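Local atomic coordinates of 70 kDa protein (Xanthomonas sp., PDB entry 4B2N), a protein that oxidatively cleaves rubber, acting processively as a dioxygenase that carries two covalently bound c-type haems. Residues Pro534-Pro540 / Trp567-Ala573; Arg443-Gly448 / Arg477-Asn481; Leu16-Asp20 / Ala360-Val365. The contacts are given in a common frame with arbitrary orientation. Residue numbers count along the deposited sequence, not the author numbering.

The three contacts are spread over the periphery of a single chain and do not touch one another. Along the chain, interaction 3 closes first, then 2, then 1. Interactions 1 and 3 are the nearer pair, with centres 32 Å apart, and both lie near the surroundings of the second haem without touching a haem, the W537 and A364 side chains each being about 11 Å from a bound haem c. The W537 side chain is about 9 Å from that of F516, which binds the second haem, and the A364 side chain about 10 Å from that of C390, one of the two cysteines that attach it covalently. Interaction 2 lies away from the known sites, its centre 44 Å from that of interaction 1.

Interaction 1: residues Pro534-Pro540 / Trp567-Ala573; sequences PKLWKRP and WKYTAVA
Segments 534-540 and 567-573 run antiparallel, the first extended from L536 onward after a kink at K535 (phi/psi -72/-37), with W537 facing A571 as a non-hydrogen-bonded pair (CA-CA 4.5 Å) and K538 facing T570 as a hydrogen-bonded pair (CA-CA 5.2 Å). K538 N donates to T570 O (2.9 Å), T570 N returns to K538 O (2.9 Å), and V572 N reaches L536 O (3.2 Å). One water completes the L536/V572 pair, taking a hydrogen bond from L536 N (3.2 Å) and giving one to V572 O (2.7 Å); a second links K538 O (2.9 Å) to T570 OG1 (3.1 Å). W537 (chi1 p) and A571 project to one face of the sheet, K538 and T570 to the other. W537 CE3 packs against Y569 CB (3.9 Å), and P534 CG sits over the face of the Y569 ring, 4.0 Å from its centroid, as a CH-pi contact. Beyond the paired residues, the guanidinium of R539 lies flat on W567, with R539 CZ 3.4 Å from the centroid of the six-membered ring and the planes at 10°. This cation-pi stack leaves the R539 edge to bind S214 and D554, while W567 NE1 bonds to A513. The W537 side chain is about 11 Å from a haem c. Strand 536-538 also pairs with strand 629-630, so the contact is one of the two strand pairings of a small three-stranded antiparallel sheet, with 536-538 in the middle.

Interaction 2: residues Arg443-Gly448 / Arg477-Asn481; sequences RAWNSG and RAIYN
The C-terminal turn of helix 439-446, continued by S447 and G448, packs against the last turn of helix 467-481; the backbones come closest at R443 and N481 (CA-CA 5.1 Å). Two arginines, one from each segment, dominate the contact. R443 extends with chi1 m and chi2 and chi3 t, so that NH1 donates to Y480 O (3.0 Å) while the guanidinium lies over the Y480 ring. The planes are at 28° and R443 CZ is 4.6 Å from the ring centroid, an off-centre cation-pi contact, and R443 CD adds a CH-pi contact over the same ring at 4.1 Å. Y480 turns its ring to this position with chi1 t, and a water joins Y480 OH (2.9 Å) to N446 ND2 (3.1 Å). R477 (chi1 m, chi2 t, chi3 p) bends back toward the other segment. Its NH2 donates to A444 O (2.8 Å) and its NH1 to S447 O (2.7 Å), both carbonyls meeting the edge of the guanidinium. S447, chi1 p, turns OG back to R443 O (2.8 Å), and a second water gives hydrogen bonds to S447 OG (2.7 Å) and N481 OD1 (2.9 Å). Outside the contact, E439 forms a salt bridge with R443, whereas E275 forms one with R477 and also accepts from N481 ND2. The exchange is thus reciprocal: R443 bonds Y480 O in the last turn of one helix, and R477 bonds A444 O and S447 O at and just beyond the end of the other, where the helix dipole is negative, and a glutamate balances each charge.

Interaction 3: residues Leu16-Asp20 / Ala360-Val365; sequences LPLLD and AEQGAV
Near the start of the ordered chain, L16 to D20 run as an irregular, largely extended strip past one side of helix 357-369, coming closest at L18 and A364 (CA-CA 6.2 Å). L16 and P17 stand clear of the helix and are fastened instead to R400, through L16 O and the P17 backbone. L18 departs from the extended course (phi/psi -86/-42), and this turn lets both L18 and its neighbour direct their CB atoms toward the helix. With chi1 m and chi2 t, L18 sets CB against A364 CB (4.0 Å) and CD1 against V365 CG2 (3.9 Å) and E361 CB (4.0 Å). L19, in the same rotamer, spans the preceding turn: its CG meets E361 CG (3.9 Å), and its CD2 approaches A360 CB (4.1 Å) and A364 CB (4.4 Å). The polar element is a water that accepts from L19 N (2.9 Å) and donates to E361 OE2 (3.0 Å). D20 then leaves the helix and makes a salt bridge with K414. This apolar packing is completed by two further helices: L18 also rests on R400 and H401 of helix 399-402, while L19 and A364 both touch Y658 of helix 649-660, so the N-terminal strip is wedged among three helices.

Interaction 1: residues Pro534-Pro540 / Trp567-Ala573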
ATOM      1  N   PRO A 534      -7.832 -17.985  12.151  1.00 20.39           N
ATOM      2  CA  PRO A 534      -9.150 -18.407  11.702  1.00 20.26           C
ATOM      3  C   PRO A 534      -9.305 -18.211  10.220  1.00 21.26           C
ATOM      4  O   PRO A 534      -8.867 -17.179   9.686  1.00 21.66           O
ATOM      5  CB  PRO A 534     -10.076 -17.443  12.441  1.00 21.25           C
ATOM      6  CG  PRO A 534      -9.243 -16.149  12.457  1.00 20.87           C
ATOM      7  CD  PRO A 534      -7.822 -16.619  12.714  1.00 20.58           C
ATOM      8  N   LYS A 535      -9.973 -19.125   9.553  1.00 21.87           N
ATOM      9  CA  LYS A 535     -10.126 -18.984   8.086  1.00 20.93           C
ATOM     10  C   LYS A 535     -11.085 -17.883   7.723  1.00 20.32           C
ATOM     11  O   LYS A 535     -10.949 -17.243   6.693  1.00 21.60           O
ATOM     12  CB  LYS A 535     -10.685 -20.249   7.477  1.00 22.74           C
ATOM     13  CG  LYS A 535      -9.653 -21.381   7.535  1.00 26.76           C
ATOM     14  CD  LYS A 535      -8.737 -21.152   6.370  1.00 25.54           C
ATOM     15  CE  LYS A 535      -7.853 -22.356   6.130  1.00 28.55           C
ATOM     16  NZ  LYS A 535      -6.619 -21.728   5.613  1.00 28.06           N
ATOM     17  N   LEU A 536     -12.127 -17.750   8.508  1.00 19.59           N
ATOM     18  CA  LEU A 536     -13.055 -16.613   8.323  1.00 19.87           C
ATOM     19  C   LEU A 536     -13.202 -15.917   9.643  1.00 20.09           C
ATOM     20  O   LEU A 536     -13.231 -16.540  10.724  1.00 19.59           O
ATOM     21  CB  LEU A 536     -14.381 -17.042   7.790  1.00 21.97           C
ATOM     22  CG  LEU A 536     -14.370 -17.763   6.425  1.00 22.67           C
ATOM     23  CD1 LEU A 536     -13.940 -19.183   6.707  1.00 22.63           C
ATOM     24  CD2 LEU A 536     -15.759 -17.779   5.847  1.00 23.60           C
ATOM     25  N   TRP A 537     -13.195 -14.619   9.627  1.00 18.52           N
ATOM     26  CA  TRP A 537     -13.218 -13.943  10.937  1.00 20.09           C
ATOM     27  C   TRP A 537     -13.838 -12.573  10.801  1.00 21.83           C
ATOM     28  O   TRP A 537     -13.718 -11.926   9.753  1.00 21.69           O
ATOM     29  CB  TRP A 537     -11.796 -13.911  11.497  1.00 19.60           C
ATOM     30  CG  TRP A 537     -10.777 -13.213  10.624  1.00 20.78           C
ATOM     31  CD1 TRP A 537      -9.955 -13.781   9.650  1.00 22.92           C
ATOM     32  CD2 TRP A 537     -10.395 -11.790  10.644  1.00 20.54           C
ATOM     33  NE1 TRP A 537      -9.125 -12.832   9.089  1.00 21.22           N
ATOM     34  CE2 TRP A 537      -9.341 -11.631   9.632  1.00 20.70           C
ATOM     35  CE3 TRP A 537     -10.844 -10.649  11.358  1.00 19.81           C
ATOM     36  CZ2 TRP A 537      -8.737 -10.393   9.372  1.00 20.33           C
ATOM     37  CZ3 TRP A 537     -10.196  -9.396  11.122  1.00 21.38           C
ATOM     38  CH2 TRP A 537      -9.196  -9.274  10.127  1.00 21.20           C
ATOM     39  N   LYS A 538     -14.545 -12.154  11.835  1.00 21.38           N
ATOM     40  CA  LYS A 538     -15.430 -11.027  11.726  1.00 21.79           C
ATOM     41  C   LYS A 538     -15.051 -10.093  12.870  1.00 22.70           C
ATOM     42  O   LYS A 538     -15.002 -10.529  14.038  1.00 22.87           O
ATOM     43  CB  LYS A 538     -16.845 -11.589  11.912  1.00 22.42           C
ATOM     44  CG  LYS A 538     -17.851 -10.565  12.272  1.00 28.44           C
ATOM     45  CD  LYS A 538     -19.276 -11.104  12.054  1.00 30.34           C
ATOM     46  CE  LYS A 538     -19.792 -11.909  13.246  1.00 38.71           C
ATOM     47  NZ  LYS A 538     -21.067 -11.254  13.643  1.00 40.30           N
ATOM     48  N   ARG A 539     -14.748  -8.836  12.588  1.00 22.93           N
ATOM     49  CA  ARG A 539     -14.408  -7.950  13.690  1.00 21.43           C
ATOM     50  C   ARG A 539     -15.626  -7.223  14.263  1.00 20.74           C
ATOM     51  O   ARG A 539     -16.703  -7.337  13.732  1.00 19.31           O
ATOM     52  CB  ARG A 539     -13.190  -7.023  13.403  1.00 23.81           C
ATOM     53  CG  ARG A 539     -12.912  -6.685  11.970  1.00 21.68           C
ATOM     54  CD  ARG A 539     -11.778  -5.694  11.813  1.00 20.43           C
ATOM     55  NE  ARG A 539     -11.949  -4.337  12.375  1.00 16.85           N
ATOM     56  CZ  ARG A 539     -11.252  -3.322  11.936  1.00 16.68           C
ATOM     57  NH1 ARG A 539     -10.472  -3.543  10.855  1.00 14.84           N
ATOM     58  NH2 ARG A 539     -11.443  -2.071  12.422  1.00 16.10           N
ATOM     59  N   PRO A 540     -15.482  -6.591  15.441  1.00 20.28           N
ATOM     60  CA  PRO A 540     -16.660  -5.978  16.045  1.00 20.02           C
ATOM     61  C   PRO A 540     -17.128  -4.867  15.129  1.00 20.50           C
ATOM     62  O   PRO A 540     -16.297  -4.136  14.573  1.00 19.17           O
ATOM     63  CB  PRO A 540     -16.108  -5.399  17.363  1.00 20.66           C
ATOM     64  CG  PRO A 540     -14.921  -6.253  17.682  1.00 22.00           C
ATOM     65  CD  PRO A 540     -14.316  -6.534  16.336  1.00 20.85           C
ATOM     66  N   TRP A 567      -6.962  -7.358  15.866  1.00 18.21           N
ATOM     67  CA  TRP A 567      -8.428  -7.180  16.043  1.00 18.56           C
ATOM     68  C   TRP A 567      -8.967  -8.288  16.902  1.00 19.82           C
ATOM     69  O   TRP A 567      -8.570  -9.427  16.773  1.00 20.44           O
ATOM     70  CB  TRP A 567      -9.157  -7.095  14.691  1.00 17.77           C
ATOM     71  CG  TRP A 567      -8.658  -5.853  14.016  1.00 16.61           C
ATOM     72  CD1 TRP A 567      -7.700  -5.738  12.985  1.00 14.90           C
ATOM     73  CD2 TRP A 567      -9.000  -4.496  14.409  1.00 15.95           C
ATOM     74  NE1 TRP A 567      -7.424  -4.400  12.753  1.00 15.37           N
ATOM     75  CE2 TRP A 567      -8.208  -3.607  13.570  1.00 16.01           C
ATOM     76  CE3 TRP A 567      -9.836  -3.945  15.400  1.00 16.45           C
ATOM     77  CZ2 TRP A 567      -8.295  -2.206  13.681  1.00 16.53           C
ATOM     78  CZ3 TRP A 567      -9.938  -2.565  15.488  1.00 17.14           C
ATOM     79  CH2 TRP A 567      -9.159  -1.695  14.649  1.00 17.15           C
ATOM     80  N   LYS A 568      -9.876  -7.933  17.783  1.00 21.58           N
ATOM     81  CA  LYS A 568     -10.753  -8.954  18.357  1.00 23.30           C
ATOM     82  C   LYS A 568     -11.557  -9.529  17.172  1.00 23.08           C
ATOM     83  O   LYS A 568     -11.861  -8.826  16.199  1.00 22.67           O
ATOM     84  CB  LYS A 568     -11.661  -8.344  19.430  1.00 21.25           C
ATOM     85  CG  LYS A 568     -10.911  -7.928  20.660  1.00 21.03           C
ATOM     86  CD  LYS A 568     -11.820  -7.400  21.745  1.00 22.56           C
ATOM     87  CE  LYS A 568     -11.135  -7.379  23.094  1.00 26.26           C
ATOM     88  NZ  LYS A 568     -11.932  -6.413  23.893  1.00 29.22           N
ATOM     89  N   TYR A 569     -11.876 -10.806  17.202  1.00 22.34           N
ATOM     90  CA  TYR A 569     -12.677 -11.300  16.079  1.00 23.71           C
ATOM     91  C   TYR A 569     -13.540 -12.400  16.636  1.00 23.48           C
ATOM     92  O   TYR A 569     -13.272 -12.941  17.744  1.00 20.78           O
ATOM     93  CB  TYR A 569     -11.782 -11.851  14.945  1.00 22.13           C
ATOM     94  CG  TYR A 569     -10.917 -13.001  15.398  1.00 23.63           C
ATOM     95  CD1 TYR A 569     -11.421 -14.305  15.356  1.00 22.31           C
ATOM     96  CD2 TYR A 569      -9.610 -12.795  15.853  1.00 22.10           C
ATOM     97  CE1 TYR A 569     -10.689 -15.361  15.793  1.00 23.62           C
ATOM     98  CE2 TYR A 569      -8.849 -13.856  16.276  1.00 21.42           C
ATOM     99  CZ  TYR A 569      -9.415 -15.130  16.227  1.00 23.85           C
ATOM    100  OH  TYR A 569      -8.754 -16.229  16.586  1.00 25.53           O
ATOM    101  N   THR A 570     -14.546 -12.706  15.861  1.00 22.40           N
ATOM    102  CA  THR A 570     -15.332 -13.901  16.043  1.00 24.25           C
ATOM    103  C   THR A 570     -15.048 -14.758  14.840  1.00 21.48           C
ATOM    104  O   THR A 570     -15.166 -14.311  13.664  1.00 21.01           O
ATOM    105  CB  THR A 570     -16.821 -13.492  16.170  1.00 26.52           C
ATOM    106  OG1 THR A 570     -16.899 -12.718  17.362  1.00 32.10           O
ATOM    107  CG2 THR A 570     -17.699 -14.675  16.354  1.00 28.41           C
ATOM    108  N   ALA A 571     -14.610 -15.987  15.096  1.00 22.68           N
ATOM    109  CA  ALA A 571     -14.528 -16.960  13.979  1.00 22.27           C
ATOM    110  C   ALA A 571     -15.914 -17.262  13.343  1.00 24.50           C
ATOM    111  O   ALA A 571     -16.970 -17.167  14.008  1.00 23.72           O
ATOM    112  CB  ALA A 571     -13.844 -18.248  14.410  1.00 24.65           C
ATOM    113  N   VAL A 572     -15.910 -17.601  12.057  1.00 23.30           N
ATOM    114  CA  VAL A 572     -17.118 -17.913  11.337  1.00 24.88           C
ATOM    115  C   VAL A 572     -16.768 -19.063  10.403  1.00 27.42           C
ATOM    116  O   VAL A 572     -15.613 -19.183   9.905  1.00 26.18           O
ATOM    117  CB  VAL A 572     -17.535 -16.708  10.480  1.00 26.38           C
ATOM    118  CG1 VAL A 572     -18.750 -17.043   9.651  1.00 26.78           C
ATOM    119  CG2 VAL A 572     -17.774 -15.448  11.328  1.00 26.71           C
ATOM    120  N   ALA A 573     -17.752 -19.925  10.148  1.00 29.42           N
ATOM    121  CA  ALA A 573     -17.530 -21.070   9.262  1.00 28.92           C
ATOM    122  C   ALA A 573     -17.880 -20.749   7.823  1.00 32.12           C
ATOM    123  O   ALA A 573     -18.851 -20.027   7.573  1.00 33.18           O
ATOM    124  CB  ALA A 573     -18.355 -22.253   9.761  1.00 31.33           C
TER
HETATM  125  O   HOH W   1     -13.206 -20.322   9.983  1.00 33.17           O
HETATM  126  O   HOH W   2     -16.269  -9.813  16.528  1.00 28.54           O

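Interaction 2: residues Arg443-Gly448 / Arg477-Asn481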
ATOM      1  N   ARG A 443       9.275  -5.910 -19.455  1.00 16.77           N
ATOM      2  CA  ARG A 443      10.017  -5.203 -20.489  1.00 16.30           C
ATOM      3  C   ARG A 443       9.294  -3.909 -20.924  1.00 14.93           C
ATOM      4  O   ARG A 443      10.000  -2.945 -21.245  1.00 16.19           O
ATOM      5  CB  ARG A 443      10.245  -6.066 -21.716  1.00 16.76           C
ATOM      6  CG  ARG A 443      11.394  -7.031 -21.538  1.00 17.98           C
ATOM      7  CD  ARG A 443      11.613  -7.798 -22.855  1.00 18.63           C
ATOM      8  NE  ARG A 443      12.740  -8.706 -22.634  1.00 19.59           N
ATOM      9  CZ  ARG A 443      13.712  -8.954 -23.527  1.00 22.62           C
ATOM     10  NH1 ARG A 443      13.719  -8.366 -24.732  1.00 23.09           N
ATOM     11  NH2 ARG A 443      14.747  -9.763 -23.177  1.00 22.60           N
ATOM     12  N   ALA A 444       7.961  -3.930 -20.973  1.00 13.72           N
ATOM     13  CA  ALA A 444       7.186  -2.732 -21.284  1.00 15.93           C
ATOM     14  C   ALA A 444       7.477  -1.587 -20.267  1.00 14.63           C
ATOM     15  O   ALA A 444       7.595  -0.404 -20.597  1.00 14.93           O
ATOM     16  CB  ALA A 444       5.702  -3.047 -21.214  1.00 15.97           C
ATOM     17  N   TRP A 445       7.466  -1.973 -18.989  1.00 14.82           N
ATOM     18  CA  TRP A 445       7.815  -1.083 -17.906  1.00 14.43           C
ATOM     19  C   TRP A 445       9.266  -0.585 -18.016  1.00 14.58           C
ATOM     20  O   TRP A 445       9.543   0.633 -17.907  1.00 13.75           O
ATOM     21  CB  TRP A 445       7.628  -1.874 -16.591  1.00 13.94           C
ATOM     22  CG  TRP A 445       8.111  -1.099 -15.410  1.00 13.61           C
ATOM     23  CD1 TRP A 445       9.423  -0.930 -14.996  1.00 14.42           C
ATOM     24  CD2 TRP A 445       7.298  -0.361 -14.474  1.00 13.90           C
ATOM     25  NE1 TRP A 445       9.473  -0.152 -13.850  1.00 14.49           N
ATOM     26  CE2 TRP A 445       8.209   0.217 -13.500  1.00 14.28           C
ATOM     27  CE3 TRP A 445       5.912  -0.129 -14.346  1.00 14.31           C
ATOM     28  CZ2 TRP A 445       7.763   1.029 -12.442  1.00 13.23           C
ATOM     29  CZ3 TRP A 445       5.469   0.663 -13.247  1.00 15.03           C
ATOM     30  CH2 TRP A 445       6.381   1.205 -12.310  1.00 13.82           C
ATOM     31  N   ASN A 446      10.216  -1.539 -18.118  1.00 15.05           N
ATOM     32  CA  ASN A 446      11.659  -1.288 -18.157  1.00 14.49           C
ATOM     33  C   ASN A 446      12.103  -0.345 -19.267  1.00 15.95           C
ATOM     34  O   ASN A 446      13.143   0.307 -19.167  1.00 17.77           O
ATOM     35  CB  ASN A 446      12.399  -2.610 -18.323  1.00 15.41           C
ATOM     36  CG  ASN A 446      12.315  -3.467 -17.076  1.00 17.19           C
ATOM     37  OD1 ASN A 446      11.907  -2.956 -16.014  1.00 17.09           O
ATOM     38  ND2 ASN A 446      12.710  -4.755 -17.165  1.00 17.50           N
ATOM     39  N   SER A 447      11.345  -0.303 -20.350  1.00 15.35           N
ATOM     40  CA  SER A 447      11.717   0.454 -21.522  1.00 15.71           C
ATOM     41  C   SER A 447      10.944   1.774 -21.597  1.00 16.08           C
ATOM     42  O   SER A 447      10.704   2.259 -22.697  1.00 16.50           O
ATOM     43  CB  SER A 447      11.425  -0.391 -22.807  1.00 15.65           C
ATOM     44  OG  SER A 447      10.023  -0.684 -22.881  1.00 14.79           O
ATOM     45  N   GLY A 448      10.524   2.368 -20.467  1.00 14.94           N
ATOM     46  CA  GLY A 448       9.835   3.663 -20.623  1.00 15.26           C
ATOM     47  C   GLY A 448       9.933   4.573 -19.416  1.00 14.94           C
ATOM     48  O   GLY A 448      10.783   4.404 -18.543  1.00 13.15           O
ATOM     49  N   ARG A 477       7.915  -1.403 -29.872  1.00 15.93           N
ATOM     50  CA  ARG A 477       7.959  -1.709 -28.386  1.00 15.78           C
ATOM     51  C   ARG A 477       7.551  -3.152 -28.078  1.00 15.94           C
ATOM     52  O   ARG A 477       8.267  -3.932 -27.338  1.00 16.82           O
ATOM     53  CB  ARG A 477       7.068  -0.701 -27.630  1.00 14.68           C
ATOM     54  CG  ARG A 477       7.753   0.708 -27.483  1.00 14.55           C
ATOM     55  CD  ARG A 477       6.860   1.712 -26.691  1.00 14.86           C
ATOM     56  NE  ARG A 477       6.639   1.101 -25.389  1.00 14.89           N
ATOM     57  CZ  ARG A 477       7.479   1.052 -24.368  1.00 15.42           C
ATOM     58  NH1 ARG A 477       8.664   1.673 -24.414  1.00 15.51           N
ATOM     59  NH2 ARG A 477       7.142   0.334 -23.298  1.00 17.18           N
ATOM     60  N   ALA A 478       6.409  -3.555 -28.642  1.00 15.63           N
ATOM     61  CA  ALA A 478       5.878  -4.937 -28.439  1.00 16.48           C
ATOM     62  C   ALA A 478       6.888  -5.972 -28.948  1.00 17.97           C
ATOM     63  O   ALA A 478       7.059  -7.034 -28.360  1.00 17.93           O
ATOM     64  CB  ALA A 478       4.525  -5.093 -29.147  1.00 16.23           C
ATOM     65  N   ILE A 479       7.565  -5.656 -30.055  1.00 16.58           N
ATOM     66  CA  ILE A 479       8.605  -6.526 -30.550  1.00 18.48           C
ATOM     67  C   ILE A 479       9.737  -6.708 -29.536  1.00 17.58           C
ATOM     68  O   ILE A 479      10.173  -7.861 -29.239  1.00 18.10           O
ATOM     69  CB  ILE A 479       9.145  -6.017 -31.892  1.00 17.67           C
ATOM     70  CG1 ILE A 479       8.054  -6.225 -32.985  1.00 17.24           C
ATOM     71  CG2 ILE A 479      10.431  -6.772 -32.238  1.00 17.55           C
ATOM     72  CD1 ILE A 479       8.358  -5.343 -34.215  1.00 17.47           C
ATOM     73  N   TYR A 480      10.213  -5.602 -28.989  1.00 16.98           N
ATOM     74  CA  TYR A 480      11.196  -5.672 -27.918  1.00 16.72           C
ATOM     75  C   TYR A 480      10.627  -6.460 -26.723  1.00 16.44           C
ATOM     76  O   TYR A 480      11.311  -7.350 -26.184  1.00 15.99           O
ATOM     77  CB  TYR A 480      11.618  -4.272 -27.403  1.00 17.19           C
ATOM     78  CG  TYR A 480      12.437  -4.434 -26.166  1.00 17.78           C
ATOM     79  CD1 TYR A 480      13.720  -5.002 -26.241  1.00 18.61           C
ATOM     80  CD2 TYR A 480      11.913  -4.091 -24.894  1.00 18.30           C
ATOM     81  CE1 TYR A 480      14.454  -5.245 -25.079  1.00 19.14           C
ATOM     82  CE2 TYR A 480      12.658  -4.282 -23.736  1.00 18.04           C
ATOM     83  CZ  TYR A 480      13.926  -4.866 -23.851  1.00 18.86           C
ATOM     84  OH  TYR A 480      14.629  -5.045 -22.691  1.00 16.50           O
ATOM     85  N   ASN A 481       9.401  -6.150 -26.322  1.00 14.90           N
ATOM     86  CA  ASN A 481       8.766  -6.846 -25.177  1.00 16.40           C
ATOM     87  C   ASN A 481       8.718  -8.385 -25.358  1.00 17.74           C
ATOM     88  O   ASN A 481       8.807  -9.182 -24.372  1.00 17.78           O
ATOM     89  CB  ASN A 481       7.351  -6.301 -24.961  1.00 14.91           C
ATOM     90  CG  ASN A 481       7.358  -4.849 -24.513  1.00 14.21           C
ATOM     91  OD1 ASN A 481       8.409  -4.305 -24.156  1.00 13.66           O
ATOM     92  ND2 ASN A 481       6.157  -4.221 -24.510  1.00 13.21           N
TER
HETATM   93  O   HOH W   3      14.146  -5.069 -19.875  1.00 21.97           O
HETATM   94  O   HOH W   4       9.058  -1.675 -25.243  1.00 15.25           O

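Interaction 3: residues Leu16-Asp20 / Ala360-Val365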
ATOM      1  N   LEU A  16      25.366  -2.336  25.508  1.00 45.57           N
ATOM      2  CA  LEU A  16      24.165  -1.758  24.801  1.00 37.57           C
ATOM      3  C   LEU A  16      22.789  -2.351  25.127  1.00 32.09           C
ATOM      4  O   LEU A  16      22.687  -3.548  25.435  1.00 32.38           O
ATOM      5  CB  LEU A  16      24.384  -1.897  23.302  1.00 37.42           C
ATOM      6  CG  LEU A  16      25.150  -0.854  22.490  1.00 41.05           C
ATOM      7  CD1 LEU A  16      24.851   0.595  22.881  1.00 37.81           C
ATOM      8  CD2 LEU A  16      26.625  -1.173  22.591  1.00 46.04           C
ATOM      9  N   PRO A  17      21.700  -1.537  25.020  1.00 31.33           N
ATOM     10  CA  PRO A  17      20.389  -2.102  25.318  1.00 27.72           C
ATOM     11  C   PRO A  17      19.852  -3.116  24.291  1.00 25.99           C
ATOM     12  O   PRO A  17      20.282  -3.142  23.126  1.00 25.00           O
ATOM     13  CB  PRO A  17      19.471  -0.864  25.349  1.00 29.00           C
ATOM     14  CG  PRO A  17      20.133   0.088  24.407  1.00 31.05           C
ATOM     15  CD  PRO A  17      21.612  -0.114  24.638  1.00 29.82           C
ATOM     16  N   LEU A  18      18.920  -3.945  24.743  1.00 25.31           N
ATOM     17  CA  LEU A  18      18.174  -4.844  23.859  1.00 26.02           C
ATOM     18  C   LEU A  18      16.965  -4.059  23.295  1.00 26.58           C
ATOM     19  O   LEU A  18      16.644  -4.160  22.112  1.00 27.72           O
ATOM     20  CB  LEU A  18      17.697  -6.102  24.627  1.00 26.01           C
ATOM     21  CG  LEU A  18      18.712  -7.188  24.989  1.00 27.31           C
ATOM     22  CD1 LEU A  18      18.163  -8.183  25.985  1.00 28.79           C
ATOM     23  CD2 LEU A  18      19.278  -7.912  23.775  1.00 26.84           C
ATOM     24  N   LEU A  19      16.304  -3.278  24.137  1.00 24.48           N
ATOM     25  CA  LEU A  19      15.080  -2.582  23.722  1.00 23.96           C
ATOM     26  C   LEU A  19      15.492  -1.265  23.084  1.00 23.06           C
ATOM     27  O   LEU A  19      16.591  -0.746  23.331  1.00 23.56           O
ATOM     28  CB  LEU A  19      14.187  -2.330  24.931  1.00 24.50           C
ATOM     29  CG  LEU A  19      13.696  -3.605  25.605  1.00 24.24           C
ATOM     30  CD1 LEU A  19      12.665  -3.264  26.679  1.00 22.72           C
ATOM     31  CD2 LEU A  19      13.141  -4.632  24.618  1.00 20.98           C
ATOM     32  N   ASP A  20      14.639  -0.730  22.231  1.00 23.83           N
ATOM     33  CA  ASP A  20      14.898   0.524  21.629  1.00 24.21           C
ATOM     34  C   ASP A  20      13.552   1.186  21.292  1.00 27.08           C
ATOM     35  O   ASP A  20      13.202   1.303  20.115  1.00 32.58           O
ATOM     36  CB  ASP A  20      15.625   0.259  20.324  1.00 23.64           C
ATOM     37  CG  ASP A  20      15.992   1.545  19.575  1.00 24.91           C
ATOM     38  OD1 ASP A  20      15.998   2.616  20.146  1.00 27.45           O
ATOM     39  OD2 ASP A  20      16.352   1.505  18.420  1.00 22.43           O
ATOM     40  N   ALA A 360       9.689  -8.405  27.406  1.00 22.60           N
ATOM     41  CA  ALA A 360      10.111  -7.816  26.133  1.00 23.69           C
ATOM     42  C   ALA A 360      11.599  -8.079  25.825  1.00 25.22           C
ATOM     43  O   ALA A 360      12.008  -8.305  24.655  1.00 22.66           O
ATOM     44  CB  ALA A 360       9.781  -6.326  26.133  1.00 22.76           C
ATOM     45  N   GLU A 361      12.404  -8.143  26.889  1.00 26.66           N
ATOM     46  CA  GLU A 361      13.825  -8.425  26.705  1.00 25.66           C
ATOM     47  C   GLU A 361      14.044  -9.906  26.389  1.00 27.38           C
ATOM     48  O   GLU A 361      14.935 -10.243  25.637  1.00 28.24           O
ATOM     49  CB  GLU A 361      14.657  -7.960  27.909  1.00 28.53           C
ATOM     50  CG  GLU A 361      14.671  -6.434  28.045  1.00 32.41           C
ATOM     51  CD  GLU A 361      15.732  -5.919  29.003  1.00 39.10           C
ATOM     52  OE1 GLU A 361      16.575  -6.728  29.466  1.00 41.82           O
ATOM     53  OE2 GLU A 361      15.730  -4.704  29.291  1.00 40.97           O
ATOM     54  N   GLN A 362      13.275 -10.802  26.992  1.00 27.24           N
ATOM     55  CA  GLN A 362      13.336 -12.205  26.569  1.00 27.88           C
ATOM     56  C   GLN A 362      12.921 -12.318  25.089  1.00 27.43           C
ATOM     57  O   GLN A 362      13.556 -13.014  24.296  1.00 25.66           O
ATOM     58  CB  GLN A 362      12.447 -13.067  27.462  1.00 31.02           C
ATOM     59  CG  GLN A 362      13.025 -13.142  28.878  1.00 33.46           C
ATOM     60  CD  GLN A 362      12.244 -14.019  29.827  1.00 39.56           C
ATOM     61  OE1 GLN A 362      12.809 -14.521  30.814  1.00 47.67           O
ATOM     62  NE2 GLN A 362      10.961 -14.206  29.568  1.00 39.93           N
ATOM     63  N   GLY A 363      11.852 -11.600  24.729  1.00 24.29           N
ATOM     64  CA  GLY A 363      11.431 -11.533  23.332  1.00 27.12           C
ATOM     65  C   GLY A 363      12.509 -10.953  22.410  1.00 24.06           C
ATOM     66  O   GLY A 363      12.653 -11.391  21.289  1.00 24.42           O
ATOM     67  N   ALA A 364      13.250  -9.969  22.887  1.00 23.69           N
ATOM     68  CA  ALA A 364      14.262  -9.349  22.087  1.00 22.85           C
ATOM     69  C   ALA A 364      15.294 -10.360  21.741  1.00 24.93           C
ATOM     70  O   ALA A 364      15.778 -10.418  20.623  1.00 23.68           O
ATOM     71  CB  ALA A 364      14.874  -8.190  22.808  1.00 21.31           C
ATOM     72  N   VAL A 365      15.625 -11.195  22.725  1.00 23.41           N
ATOM     73  CA  VAL A 365      16.613 -12.221  22.513  1.00 24.80           C
ATOM     74  C   VAL A 365      16.117 -13.262  21.527  1.00 25.40           C
ATOM     75  O   VAL A 365      16.890 -13.696  20.668  1.00 27.18           O
ATOM     76  CB  VAL A 365      17.052 -12.899  23.855  1.00 24.26           C
ATOM     77  CG1 VAL A 365      18.086 -13.999  23.580  1.00 25.12           C
ATOM     78  CG2 VAL A 365      17.729 -11.855  24.721  1.00 25.98           C
TER
HETATM   79  O   HOH W   5      16.956  -3.142  26.979  1.00 25.83           O